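Local coordinates for YjbQ family protein (Sulfolobus tokodaii, PDB 1VE0) that is of unknown function but binds zinc and belongs to the uncharacterised YjbQ (UPF0047) family, at residues E7-T12 / T124-V129; H43-I48 / G84-I89; I48-A53 / T110-I115. All coordinates share one frame; numbering follows the deposited sequence.

Contact 1: residues E7-T12 / T124-V129. With SO4 (sulfate ion), chain B.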
loop_
_atom_site.group_PDB
_atom_site.type_symbol
_atom_site.label_atom_id
_atom_site.label_comp_id
_atom_site.label_asym_id
_atom_site.label_seq_id
_atom_site.Cartn_x
_atom_site.Cartn_y
_atom_site.Cartn_z
ATOM N N GLU A 7 -17.702 -0.239 -11.223
ATOM C CA GLU A 7 -16.518 -0.398 -12.056
ATOM C C GLU A 7 -16.566 0.491 -13.290
ATOM O O GLU A 7 -17.643 0.818 -13.780
ATOM C CB GLU A 7 -16.390 -1.853 -12.520
ATOM C CG GLU A 7 -16.194 -2.873 -11.405
ATOM C CD GLU A 7 -15.981 -4.286 -11.935
ATOM O OE1 GLU A 7 -15.588 -5.169 -11.143
ATOM O OE2 GLU A 7 -16.209 -4.518 -13.143
ATOM N N PHE A 8 -15.397 0.897 -13.773
ATOM C CA PHE A 8 -15.302 1.685 -14.994
ATOM C C PHE A 8 -14.007 1.253 -15.672
ATOM O O PHE A 8 -13.137 0.671 -15.023
ATOM C CB PHE A 8 -15.320 3.193 -14.703
ATOM C CG PHE A 8 -14.165 3.685 -13.864
ATOM C CD1 PHE A 8 -12.933 3.972 -14.449
ATOM C CD2 PHE A 8 -14.328 3.903 -12.493
ATOM C CE1 PHE A 8 -11.874 4.475 -13.687
ATOM C CE2 PHE A 8 -13.273 4.407 -11.714
ATOM C CZ PHE A 8 -12.044 4.695 -12.314
ATOM N N THR A 9 -13.886 1.498 -16.976
ATOM C CA THR A 9 -12.682 1.103 -17.708
ATOM C C THR A 9 -11.948 2.304 -18.288
ATOM O O THR A 9 -12.539 3.348 -18.542
ATOM C CB THR A 9 -13.001 0.155 -18.897
ATOM O OG1 THR A 9 -13.848 0.835 -19.830
ATOM C CG2 THR A 9 -13.694 -1.109 -18.425
ATOM N N VAL A 10 -10.647 2.151 -18.475
ATOM C CA VAL A 10 -9.838 3.196 -19.063
ATOM C C VAL A 10 -8.916 2.486 -20.029
ATOM O O VAL A 10 -8.438 1.385 -19.754
ATOM C CB VAL A 10 -8.997 3.968 -18.019
ATOM C CG1 VAL A 10 -9.915 4.701 -17.049
ATOM C CG2 VAL A 10 -8.086 3.015 -17.273
ATOM N N LYS A 11 -8.671 3.113 -21.165
ATOM C CA LYS A 11 -7.819 2.518 -22.170
ATOM C C LYS A 11 -6.415 3.085 -22.062
ATOM O O LYS A 11 -6.225 4.291 -22.223
ATOM C CB LYS A 11 -8.398 2.810 -23.558
ATOM C CG LYS A 11 -8.300 1.658 -24.531
ATOM C CD LYS A 11 -6.865 1.265 -24.786
ATOM C CE LYS A 11 -6.810 0.001 -25.632
ATOM N NZ LYS A 11 -7.484 -1.133 -24.934
ATOM N N THR A 12 -5.428 2.237 -21.779
ATOM C CA THR A 12 -4.059 2.736 -21.699
ATOM C C THR A 12 -3.497 2.768 -23.118
ATOM O O THR A 12 -3.777 1.899 -23.946
ATOM C CB THR A 12 -3.187 1.919 -20.719
ATOM O OG1 THR A 12 -2.996 0.588 -21.201
ATOM C CG2 THR A 12 -3.885 1.859 -19.351
ATOM N N THR A 124 -7.223 -2.315 -22.063
ATOM C CA THR A 124 -8.412 -1.721 -21.475
ATOM C C THR A 124 -8.328 -2.230 -20.046
ATOM O O THR A 124 -8.368 -3.437 -19.804
ATOM C CB THR A 124 -9.717 -2.211 -22.125
ATOM O OG1 THR A 124 -9.836 -1.644 -23.435
ATOM C CG2 THR A 124 -10.921 -1.770 -21.290
ATOM N N ARG A 125 -8.158 -1.308 -19.106
ATOM C CA ARG A 125 -8.056 -1.674 -17.710
ATOM C C ARG A 125 -9.347 -1.377 -16.988
ATOM O O ARG A 125 -10.008 -0.368 -17.248
ATOM C CB ARG A 125 -6.911 -0.909 -17.038
ATOM C CG ARG A 125 -5.546 -1.207 -17.636
ATOM C CD ARG A 125 -5.230 -2.704 -17.546
ATOM N NE ARG A 125 -3.801 -2.958 -17.699
ATOM C CZ ARG A 125 -3.203 -4.077 -17.301
ATOM N NH1 ARG A 125 -1.897 -4.234 -17.468
ATOM N NH2 ARG A 125 -3.918 -5.043 -16.733
ATOM N N THR A 126 -9.705 -2.256 -16.068
ATOM C CA THR A 126 -10.923 -2.059 -15.306
ATOM C C THR A 126 -10.586 -1.617 -13.890
ATOM O O THR A 126 -9.699 -2.186 -13.252
ATOM C CB THR A 126 -11.730 -3.354 -15.230
ATOM O OG1 THR A 126 -12.097 -3.757 -16.554
ATOM C CG2 THR A 126 -12.991 -3.150 -14.391
ATOM N N VAL A 127 -11.287 -0.600 -13.408
ATOM C CA VAL A 127 -11.082 -0.118 -12.049
ATOM C C VAL A 127 -12.340 -0.351 -11.225
ATOM O O VAL A 127 -13.440 0.014 -11.638
ATOM C CB VAL A 127 -10.760 1.397 -12.011
ATOM C CG1 VAL A 127 -10.622 1.867 -10.553
ATOM C CG2 VAL A 127 -9.475 1.676 -12.771
ATOM N N LEU A 128 -12.191 -0.993 -10.076
ATOM C CA LEU A 128 -13.334 -1.195 -9.192
ATOM C C LEU A 128 -13.260 -0.193 -8.034
ATOM O O LEU A 128 -12.210 -0.055 -7.384
ATOM C CB LEU A 128 -13.332 -2.619 -8.618
ATOM C CG LEU A 128 -14.185 -2.854 -7.367
ATOM C CD1 LEU A 128 -15.681 -2.730 -7.688
ATOM C CD2 LEU A 128 -13.868 -4.236 -6.806
ATOM N N VAL A 129 -14.350 0.530 -7.800
ATOM C CA VAL A 129 -14.407 1.459 -6.682
ATOM C C VAL A 129 -15.452 0.873 -5.737
ATOM O O VAL A 129 -16.655 0.840 -6.033
ATOM C CB VAL A 129 -14.825 2.884 -7.102
ATOM C CG1 VAL A 129 -14.810 3.799 -5.867
ATOM C CG2 VAL A 129 -13.861 3.425 -8.176
HETATM S S SO4 B . -3.544 -8.673 -15.572
HETATM O O1 SO4 B . -4.956 -8.552 -15.997
HETATM O O2 SO4 B . -3.021 -7.352 -15.215
HETATM O O3 SO4 B . -2.762 -9.219 -16.694
HETATM O O4 SO4 B . -3.452 -9.561 -14.395
#

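Contact 2: residues H43-I48 / G84-I89. With ZN (zinc ion), chain C; SO4 (sulfate ion), chain B.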
loop_
_atom_site.group_PDB
_atom_site.type_symbol
_atom_site.label_atom_id
_atom_site.label_comp_id
_atom_site.label_asym_id
_atom_site.label_seq_id
_atom_site.Cartn_x
_atom_site.Cartn_y
_atom_site.Cartn_z
ATOM N N HIS A 43 -6.236 -6.334 -11.562
ATOM C CA HIS A 43 -5.146 -6.634 -12.491
ATOM C C HIS A 43 -3.855 -6.867 -11.711
ATOM O O HIS A 43 -3.740 -6.435 -10.566
ATOM C CB HIS A 43 -4.943 -5.458 -13.441
ATOM C CG HIS A 43 -6.120 -5.180 -14.314
ATOM N ND1 HIS A 43 -6.609 -6.102 -15.214
ATOM C CD2 HIS A 43 -6.892 -4.074 -14.449
ATOM C CE1 HIS A 43 -7.631 -5.576 -15.869
ATOM N NE2 HIS A 43 -7.824 -4.346 -15.423
ATOM N N THR A 44 -2.881 -7.524 -12.336
ATOM C CA THR A 44 -1.617 -7.786 -11.669
ATOM C C THR A 44 -0.468 -7.022 -12.304
ATOM O O THR A 44 0.654 -7.089 -11.819
ATOM C CB THR A 44 -1.246 -9.289 -11.702
ATOM O OG1 THR A 44 -1.087 -9.705 -13.061
ATOM C CG2 THR A 44 -2.321 -10.134 -11.044
ATOM N N THR A 45 -0.725 -6.308 -13.397
ATOM C CA THR A 45 0.364 -5.585 -14.051
ATOM C C THR A 45 0.184 -4.089 -14.177
ATOM O O THR A 45 0.855 -3.439 -14.978
ATOM C CB THR A 45 0.669 -6.156 -15.446
ATOM O OG1 THR A 45 -0.548 -6.257 -16.188
ATOM C CG2 THR A 45 1.339 -7.526 -15.325
ATOM N N CYS A 46 -0.745 -3.543 -13.412
ATOM C CA CYS A 46 -0.921 -2.094 -13.381
ATOM C C CYS A 46 -1.190 -1.807 -11.899
ATOM O O CYS A 46 -1.544 -2.726 -11.155
ATOM C CB CYS A 46 -2.062 -1.629 -14.318
ATOM S SG CYS A 46 -3.733 -2.174 -13.953
ATOM N N ALA A 47 -0.970 -0.574 -11.457
ATOM C CA ALA A 47 -1.179 -0.234 -10.057
ATOM C C ALA A 47 -1.891 1.099 -9.874
ATOM O O ALA A 47 -2.086 1.850 -10.838
ATOM C CB ALA A 47 0.156 -0.209 -9.334
ATOM N N ILE A 48 -2.281 1.379 -8.629
ATOM C CA ILE A 48 -2.986 2.615 -8.280
ATOM C C ILE A 48 -2.161 3.377 -7.248
ATOM O O ILE A 48 -1.641 2.784 -6.304
ATOM C CB ILE A 48 -4.393 2.324 -7.634
ATOM C CG1 ILE A 48 -5.330 1.632 -8.640
ATOM C CG2 ILE A 48 -5.028 3.621 -7.131
ATOM C CD1 ILE A 48 -5.710 2.476 -9.862
ATOM N N GLY A 84 7.318 -9.590 -16.630
ATOM C CA GLY A 84 7.708 -9.814 -15.252
ATOM C C GLY A 84 7.964 -8.521 -14.495
ATOM O O GLY A 84 7.668 -8.409 -13.297
ATOM N N HIS A 85 8.517 -7.536 -15.189
ATOM C CA HIS A 85 8.805 -6.251 -14.568
ATOM C C HIS A 85 7.508 -5.580 -14.122
ATOM O O HIS A 85 7.468 -4.946 -13.068
ATOM C CB HIS A 85 9.513 -5.319 -15.555
ATOM C CG HIS A 85 8.600 -4.765 -16.605
ATOM N ND1 HIS A 85 8.118 -5.528 -17.647
ATOM C CD2 HIS A 85 7.996 -3.558 -16.711
ATOM C CE1 HIS A 85 7.252 -4.818 -18.347
ATOM N NE2 HIS A 85 7.159 -3.619 -17.800
ATOM N N ALA A 86 6.457 -5.708 -14.928
ATOM C CA ALA A 86 5.176 -5.085 -14.599
ATOM C C ALA A 86 4.571 -5.721 -13.354
ATOM O O ALA A 86 3.977 -5.032 -12.516
ATOM C CB ALA A 86 4.216 -5.209 -15.773
ATOM N N HIS A 87 4.723 -7.039 -13.244
ATOM C CA HIS A 87 4.213 -7.790 -12.101
ATOM C C HIS A 87 4.924 -7.359 -10.825
ATOM O O HIS A 87 4.293 -7.080 -9.800
ATOM C CB HIS A 87 4.436 -9.293 -12.312
ATOM C CG HIS A 87 3.438 -9.933 -13.224
ATOM N ND1 HIS A 87 2.133 -10.174 -12.845
ATOM C CD2 HIS A 87 3.556 -10.405 -14.489
ATOM C CE1 HIS A 87 1.494 -10.774 -13.836
ATOM N NE2 HIS A 87 2.334 -10.925 -14.842
ATOM N N VAL A 88 6.248 -7.303 -10.898
ATOM C CA VAL A 88 7.063 -6.932 -9.757
ATOM C C VAL A 88 6.820 -5.511 -9.247
ATOM O O VAL A 88 6.554 -5.305 -8.057
ATOM C CB VAL A 88 8.568 -7.095 -10.087
ATOM C CG1 VAL A 88 9.421 -6.495 -8.971
ATOM C CG2 VAL A 88 8.887 -8.568 -10.273
ATOM N N ILE A 89 6.907 -4.526 -10.130
ATOM C CA ILE A 89 6.708 -3.156 -9.672
ATOM C C ILE A 89 5.265 -2.927 -9.195
ATOM O O ILE A 89 5.038 -2.208 -8.221
ATOM C CB ILE A 89 7.096 -2.128 -10.771
ATOM C CG1 ILE A 89 7.138 -0.720 -10.167
ATOM C CG2 ILE A 89 6.131 -2.216 -11.956
ATOM C CD1 ILE A 89 8.171 -0.558 -9.063
HETATM ZN ZN ZN C . 2.612 -12.214 -16.781
HETATM S S SO4 B . -3.544 -8.673 -15.572
HETATM O O1 SO4 B . -4.956 -8.552 -15.997
HETATM O O2 SO4 B . -3.021 -7.352 -15.215
HETATM O O3 SO4 B . -2.762 -9.219 -16.694
HETATM O O4 SO4 B . -3.452 -9.561 -14.395
HETATM O O HOH W 1 0.887 -13.453 -16.770
#

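Contact 3: residues I48-A53 / T110-I115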
loop_
_atom_site.group_PDB
_atom_site.type_symbol
_atom_site.label_atom_id
_atom_site.label_comp_id
_atom_site.label_asym_id
_atom_site.label_seq_id
_atom_site.Cartn_x
_atom_site.Cartn_y
_atom_site.Cartn_z
ATOM N N ILE A 48 -2.281 1.379 -8.629
ATOM C CA ILE A 48 -2.986 2.615 -8.280
ATOM C C ILE A 48 -2.161 3.377 -7.248
ATOM O O ILE A 48 -1.641 2.784 -6.304
ATOM C CB ILE A 48 -4.393 2.324 -7.634
ATOM C CG1 ILE A 48 -5.330 1.632 -8.640
ATOM C CG2 ILE A 48 -5.028 3.621 -7.131
ATOM C CD1 ILE A 48 -5.710 2.476 -9.862
ATOM N N ILE A 49 -2.014 4.683 -7.447
ATOM C CA ILE A 49 -1.292 5.530 -6.506
ATOM C C ILE A 49 -2.134 6.781 -6.354
ATOM O O ILE A 49 -2.983 7.047 -7.208
ATOM C CB ILE A 49 0.104 6.012 -7.025
ATOM C CG1 ILE A 49 -0.072 6.917 -8.257
ATOM C CG2 ILE A 49 1.005 4.828 -7.356
ATOM C CD1 ILE A 49 1.227 7.526 -8.762
ATOM N N ILE A 50 -1.930 7.511 -5.257
ATOM C CA ILE A 50 -2.613 8.784 -5.032
ATOM C C ILE A 50 -1.480 9.804 -4.986
ATOM O O ILE A 50 -0.688 9.801 -4.047
ATOM C CB ILE A 50 -3.352 8.868 -3.671
ATOM C CG1 ILE A 50 -4.307 7.691 -3.494
ATOM C CG2 ILE A 50 -4.136 10.197 -3.583
ATOM C CD1 ILE A 50 -5.330 7.547 -4.602
ATOM N N ASN A 51 -1.382 10.660 -6.001
ATOM C CA ASN A 51 -0.330 11.661 -6.001
ATOM C C ASN A 51 -0.622 12.833 -6.935
ATOM O O ASN A 51 -1.745 12.998 -7.389
ATOM C CB ASN A 51 1.010 11.002 -6.340
ATOM C CG ASN A 51 2.157 11.610 -5.557
ATOM O OD1 ASN A 51 2.729 12.618 -5.963
ATOM N ND2 ASN A 51 2.481 11.012 -4.409
ATOM N N GLU A 52 0.384 13.649 -7.232
ATOM C CA GLU A 52 0.136 14.809 -8.085
ATOM C C GLU A 52 0.222 14.455 -9.564
ATOM O O GLU A 52 1.173 13.813 -10.009
ATOM C CB GLU A 52 1.111 15.944 -7.743
ATOM C CG GLU A 52 0.808 17.247 -8.481
ATOM C CD GLU A 52 1.771 18.376 -8.142
ATOM O OE1 GLU A 52 1.703 19.431 -8.806
ATOM O OE2 GLU A 52 2.589 18.218 -7.212
ATOM N N ALA A 53 -0.783 14.868 -10.323
ATOM C CA ALA A 53 -0.807 14.566 -11.742
ATOM C C ALA A 53 -0.176 15.678 -12.579
ATOM O O ALA A 53 -0.687 16.022 -13.643
ATOM C CB ALA A 53 -2.237 14.322 -12.194
ATOM N N THR A 110 -4.685 19.246 -1.604
ATOM C CA THR A 110 -4.485 20.210 -2.685
ATOM C C THR A 110 -3.946 19.596 -3.983
ATOM O O THR A 110 -4.483 19.830 -5.062
ATOM C CB THR A 110 -3.499 21.322 -2.240
ATOM O OG1 THR A 110 -3.995 21.945 -1.053
ATOM C CG2 THR A 110 -3.342 22.385 -3.323
ATOM N N TRP A 111 -2.888 18.802 -3.869
ATOM C CA TRP A 111 -2.262 18.207 -5.040
ATOM C C TRP A 111 -2.568 16.729 -5.300
ATOM O O TRP A 111 -1.938 16.134 -6.165
ATOM C CB TRP A 111 -0.741 18.386 -4.948
ATOM C CG TRP A 111 -0.325 19.786 -4.597
ATOM C CD1 TRP A 111 0.244 20.201 -3.428
ATOM C CD2 TRP A 111 -0.498 20.962 -5.402
ATOM N NE1 TRP A 111 0.435 21.569 -3.451
ATOM C CE2 TRP A 111 -0.011 22.060 -4.650
ATOM C CE3 TRP A 111 -1.018 21.198 -6.683
ATOM C CZ2 TRP A 111 -0.031 23.374 -5.137
ATOM C CZ3 TRP A 111 -1.037 22.512 -7.168
ATOM C CH2 TRP A 111 -0.546 23.579 -6.393
ATOM N N GLN A 112 -3.529 16.149 -4.584
ATOM C CA GLN A 112 -3.844 14.731 -4.772
ATOM C C GLN A 112 -4.821 14.383 -5.877
ATOM O O GLN A 112 -5.916 14.946 -5.979
ATOM C CB GLN A 112 -4.383 14.096 -3.486
ATOM C CG GLN A 112 -3.388 13.906 -2.379
ATOM C CD GLN A 112 -3.997 13.147 -1.227
ATOM O OE1 GLN A 112 -5.120 13.444 -0.799
ATOM N NE2 GLN A 112 -3.269 12.157 -0.712
ATOM N N ARG A 113 -4.422 13.411 -6.682
ATOM C CA ARG A 113 -5.249 12.906 -7.761
ATOM C C ARG A 113 -5.106 11.381 -7.687
ATOM O O ARG A 113 -4.123 10.866 -7.168
ATOM C CB ARG A 113 -4.747 13.417 -9.115
ATOM C CG ARG A 113 -4.736 14.960 -9.240
ATOM C CD ARG A 113 -6.133 15.549 -9.194
ATOM N NE ARG A 113 -6.891 15.253 -10.406
ATOM C CZ ARG A 113 -8.121 15.704 -10.653
ATOM N NH1 ARG A 113 -8.730 15.380 -11.786
ATOM N NH2 ARG A 113 -8.747 16.481 -9.770
ATOM N N ILE A 114 -6.103 10.671 -8.176
ATOM C CA ILE A 114 -6.074 9.217 -8.174
ATOM C C ILE A 114 -5.482 8.871 -9.531
ATOM O O ILE A 114 -6.013 9.263 -10.561
ATOM C CB ILE A 114 -7.489 8.663 -8.018
ATOM C CG1 ILE A 114 -8.082 9.198 -6.703
ATOM C CG2 ILE A 114 -7.453 7.117 -8.019
ATOM C CD1 ILE A 114 -9.531 8.829 -6.472
ATOM N N ILE A 115 -4.370 8.151 -9.526
ATOM C CA ILE A 115 -3.691 7.821 -10.771
ATOM C C ILE A 115 -3.517 6.335 -11.051
ATOM O O ILE A 115 -3.123 5.574 -10.164
ATOM C CB ILE A 115 -2.288 8.477 -10.770
ATOM C CG1 ILE A 115 -2.435 10.001 -10.674
ATOM C CG2 ILE A 115 -1.507 8.061 -12.009
ATOM C CD1 ILE A 115 -1.186 10.711 -10.212
HETATM O O HOH W 2 -0.996 11.318 -1.968
#

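Contact 1: residues E7-T12 / T124-V129
Phe8 lies alongside Val127, one ring face against the valine, where the first and last strands of the chain pair at the border of a five-stranded antiparallel sheet. Strands 7-11 and 124-129 run at 150° to each other. Phe8 and Val127 form one hydrogen-bonded pair and Val10 and Arg125 the other; the bond from Val127 N to Phe8 O is 2.8 Å long and almost straight.

The tight side carries Phe8, Val10, Arg125 and Val127. Phe8 CG stands between its own backbone N and carbonyl carbon (chi1 62°), which swings the ring across to the partner strand. Val127 CB sits 3.8 Å from the centroid of the Phe8 ring, a CH-pi contact displaced toward the rim, while Val129 CG2 meets the ring edge 3.7 Å from Phe8 CE2. Helix 22-28 packs against this face through Gln24 and Val25, and Val127 rests on Val39 and Val41 of strand 35-41.

On the other face, the side chains of Glu7, Thr9, Lys11, Thr124 and Thr126 are mostly exposed to solvent and meet through edges and tips. Thr9 CG2 touches Thr126 OG1 at 3.6 Å. Lys11, bent at chi2 and chi4, curls back to give a hydrogen bond from NZ to Thr124 OG1 (2.8 Å). Leu128 is the buried exception, passing Glu7 CG and packing on Asp107 of the second subunit.

Arg125 leaves the tight side with all three guanidinium nitrogens engaged. NE forms a salt bridge with Glu118, NH1 bonds Thr45 OG1, and Arg125 NH2 donates to sulfate O2 at 2.9 Å, with the sulfate at the edge of the guanidinium and in its plane.

Contact 2: residues H43-I48 / G84-I89
Thr45 sets its methyl squarely on the face of the His87 imidazole. Thr45 CG2 lies 3.5 Å from the centroid of the His87 ring and 7° off its normal, a CH-pi contact over the centre of the ring. With Thr45 OG1 between the backbone N and the carbonyl carbon (chi1 50°), the methyl branch goes to the histidine, while the hydroxyl faces the guanidinium of Arg125 and the bound sulfate, where Thr45 OG1 is 2.9 Å from O2. One helix position earlier, Ala86 CB presses on Thr45 CB at 3.7 Å. Thr44 comes at the edge of the same imidazole through OG1, but that approach is too short to be trusted.

These residues join the loop leading into strand 46-51 to the first turn of helix 84-93, and the contact holds His87, a zinc ligand, in place from one face. His87 NE2 binds the zinc ion at 2.3 Å, with His77, Asn83 and a water as the other ligands. The other ring nitrogen, His87 ND1, is hydrogen-bonded to Asn51 OD1 of the second subunit, which fixes the ring's rotation; that same asparagine reaches Thr44 O through ND2.

The sulfate, probably from the crystallisation liquor, is gripped by the loop. Thr44 N and Thr45 N both donate to its O2, at 2.9 and 3.1 Å respectively, and Arg123 NH1 is a further partner of the anion. His43 turns its ring edge to the sulfate, ND1 lying 3.1 Å from sulfate O1, while its NE2 accepts a bond from Thr126 N.

Contact 3: residues I48-A53 / T110-I115
Ile48 touches Ile115 through a CA-H...O contact, its CA 3.5 Å from Ile115 O, as strands 46-51 and 113-118 of a three-stranded antiparallel sheet meet at 155°. Ile49 and Ile115 exchange two straight backbone bonds, and Ile49 CG1 packs 3.7 Å from Ile115 CB on the face covered by helix 55-68. Ile50 points the other way, lying alongside Ile114 with its CD1 3.8 Å from Ile114 CG1; its CG2 touches the Gln112 amide, whose OE1 is hydrogen-bonded to Gly109 N, and a water lies between Ile50 O and Gln112 NE2. Asn51 pairs with Arg113 through visibly bent bonds, the shorter from Arg113 N to Asn51 O at 2.8 Å. Asn51 OD1 takes Glu52 N at 2.9 Å and also reaches His87 of the third subunit. Glu52, extended with CG anti to backbone N (chi1 -173°), runs beside Trp111, its carboxylate 25° from the indole plane. Ala53 CB meets Arg113 CG at 3.9 Å. Isoleucine pairing gives way to polar groups toward Asn51 and Glu52, and both kinds meet the third subunit. Glu52, a zinc ligand of this protein, is unbound here but lies within about 4 Å (nearest atoms) of zinc, consistent with a metal site between subunits.

In the fold
Contact 1 joins the two ends of the chain in the five-stranded sheet, and contacts 2 and 3 both fall between its segments in sequence. Contacts 2 and 3 cross along the chain and share Ile48: contact 2 is made by the loop just before strand 46-51, contact 3 by the strand itself and the residues just after it. Their centres are about 18 Å apart, on opposite sides of the chain's centre. Contact 1 lies about 15 Å from contact 2, centre to centre, and touches it: both line the sulfate pocket. The centres of contacts 1 and 3 are about 17 Å apart, without touching. Within the trimer, contact 3 of one subunit meets contact 2 of another, bringing the zinc site to the interface.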